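Local coordinates for octaprenyl Pyrophosphate Synthase (Helicobacter pylori, PDB 3TC1), which probably condenses isopentenyl diphosphate units onto an allylic diphosphate to build the C40 chain of octaprenyl diphosphate, at residues L44-E49 against K172-L177. Numbering follows the deposited sequence.
Sequences LALLNE and KSMAIL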
loop_
_atom_site.group_PDB
_atom_site.type_symbol
_atom_site.label_atom_id
_atom_site.label_comp_id
_atom_site.label_asym_id
_atom_site.label_seq_id
_atom_site.Cartn_x
_atom_site.Cartn_y
_atom_site.Cartn_z
ATOM N N LEU B 44 13.819 20.711 -0.286
ATOM C CA LEU B 44 13.803 22.013 -0.950
ATOM C C LEU B 44 15.071 22.808 -0.657
ATOM O O LEU B 44 15.464 23.668 -1.444
ATOM C CB LEU B 44 12.585 22.827 -0.504
ATOM C CG LEU B 44 11.204 22.369 -0.977
ATOM C CD1 LEU B 44 10.130 23.137 -0.232
ATOM C CD2 LEU B 44 11.075 22.584 -2.469
ATOM N N ALA B 45 15.706 22.509 0.472
ATOM C CA ALA B 45 16.921 23.200 0.895
ATOM C C ALA B 45 18.110 22.977 -0.028
ATOM O O ALA B 45 19.115 23.688 0.070
ATOM C CB ALA B 45 17.289 22.781 2.318
ATOM N N LEU B 46 18.008 21.989 -0.913
ATOM C CA LEU B 46 19.094 21.698 -1.842
ATOM C C LEU B 46 19.008 22.528 -3.117
ATOM O O LEU B 46 19.967 22.593 -3.884
ATOM C CB LEU B 46 19.116 20.205 -2.198
ATOM C CG LEU B 46 19.769 19.288 -1.156
ATOM C CD1 LEU B 46 18.981 19.342 0.147
ATOM C CD2 LEU B 46 19.827 17.864 -1.686
ATOM N N LEU B 47 17.859 23.157 -3.343
ATOM C CA LEU B 47 17.663 23.977 -4.531
ATOM C C LEU B 47 18.586 25.193 -4.545
ATOM O O LEU B 47 18.921 25.741 -3.493
ATOM C CB LEU B 47 16.208 24.442 -4.618
ATOM C CG LEU B 47 15.166 23.375 -4.967
ATOM C CD1 LEU B 47 13.763 23.935 -4.758
ATOM C CD2 LEU B 47 15.361 22.927 -6.410
ATOM N N ASN B 48 19.005 25.594 -5.745
ATOM C CA ASN B 48 19.873 26.757 -5.928
ATOM C C ASN B 48 19.023 27.953 -6.320
ATOM O O ASN B 48 17.896 27.798 -6.795
ATOM C CB ASN B 48 20.893 26.530 -7.050
ATOM C CG ASN B 48 22.018 25.609 -6.649
ATOM O OD1 ASN B 48 22.569 25.722 -5.556
ATOM N ND2 ASN B 48 22.385 24.699 -7.545
ATOM N N GLU B 49 19.577 29.147 -6.139
ATOM C CA GLU B 49 18.878 30.371 -6.505
ATOM C C GLU B 49 18.517 30.312 -7.986
ATOM O O GLU B 49 17.405 30.660 -8.382
ATOM C CB GLU B 49 19.773 31.595 -6.258
ATOM C CG GLU B 49 19.170 32.915 -6.748
ATOM C CD GLU B 49 20.082 34.111 -6.521
ATOM O OE1 GLU B 49 20.879 34.447 -7.424
ATOM O OE2 GLU B 49 20.003 34.710 -5.428
ATOM N N LYS B 172 18.781 11.899 -0.820
ATOM C CA LYS B 172 19.668 11.329 -1.824
ATOM C C LYS B 172 19.017 11.504 -3.192
ATOM O O LYS B 172 19.684 11.832 -4.174
ATOM C CB LYS B 172 19.899 9.845 -1.527
ATOM C CG LYS B 172 20.878 9.148 -2.457
ATOM C CD LYS B 172 20.973 7.658 -2.133
ATOM C CE LYS B 172 21.894 6.925 -3.099
ATOM N NZ LYS B 172 21.993 5.472 -2.778
ATOM N N SER B 173 17.704 11.302 -3.247
ATOM C CA SER B 173 16.966 11.440 -4.493
ATOM C C SER B 173 16.962 12.878 -5.013
ATOM O O SER B 173 17.059 13.098 -6.218
ATOM C CB SER B 173 15.528 10.952 -4.318
ATOM O OG SER B 173 15.505 9.557 -4.060
ATOM N N MET B 174 16.849 13.855 -4.117
ATOM C CA MET B 174 16.846 15.249 -4.557
ATOM C C MET B 174 18.240 15.632 -5.047
ATOM O O MET B 174 18.390 16.365 -6.034
ATOM C CB MET B 174 16.411 16.179 -3.423
ATOM C CG MET B 174 16.308 17.649 -3.839
ATOM S SD MET B 174 15.102 17.965 -5.153
ATOM C CE MET B 174 13.627 18.110 -4.211
ATOM N N ALA B 175 19.259 15.130 -4.360
ATOM C CA ALA B 175 20.636 15.408 -4.737
ATOM C C ALA B 175 20.886 14.865 -6.146
ATOM O O ALA B 175 21.520 15.525 -6.973
ATOM C CB ALA B 175 21.597 14.765 -3.737
ATOM N N ILE B 176 20.389 13.656 -6.405
ATOM C CA ILE B 176 20.534 13.022 -7.711
ATOM C C ILE B 176 19.863 13.896 -8.773
ATOM O O ILE B 176 20.465 14.215 -9.797
ATOM C CB ILE B 176 19.870 11.618 -7.730
ATOM C CG1 ILE B 176 20.651 10.656 -6.827
ATOM C CG2 ILE B 176 19.802 11.084 -9.158
ATOM C CD1 ILE B 176 19.982 9.293 -6.640
ATOM N N LEU B 177 18.614 14.275 -8.512
ATOM C CA LEU B 177 17.842 15.108 -9.424
ATOM C C LEU B 177 18.548 16.430 -9.725
ATOM O O LEU B 177 18.579 16.875 -10.872
ATOM C CB LEU B 177 16.460 15.404 -8.828
ATOM C CG LEU B 177 15.514 16.243 -9.692
ATOM C CD1 LEU B 177 15.102 15.430 -10.913
ATOM C CD2 LEU B 177 14.289 16.652 -8.885
#
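Leu46 reaches from the loop after helix 38-44 to the last turns of helix 152-177, where its side chain packs against Met174 and over the backbone of Ala175. One branch does most of the touching: Leu46 CD2 lies 3.9 Å from Ala175 N, 4.1 Å from Ala175 CB and 4.1 Å from Met174 CG. Leu46 CB approaches the same methionine carbon, CG, also at 4.1 Å, so the leucine meets the base of the methionine chain, not its sulfur end. Met174 leaves the helix with CG anti to its backbone N (chi1 -177°), which carries the chain toward the loop; the chain then bends at the next two torsions, and the side chain also touches Ala59 and Cys63 of helix 53-80. The loop itself is held by a type I turn from Leu44 to Leu47, closed by Leu47 N to Leu44 O at 3.1 Å, with Leu46 at its third position. Beyond the turn the contact with the helix ends: Asn48 and Glu49 are exposed, the glutamate poorly ordered, while on the helix Lys172, exposed, starts its side chain away from the loop. Centred about 20 Å from the centre of the chain, this small loop-to-helix junction is buried yet has no hydrogen bond or salt bridge between its segments, which implies cohesion by van der Waals contact and exclusion of water from apolar groups.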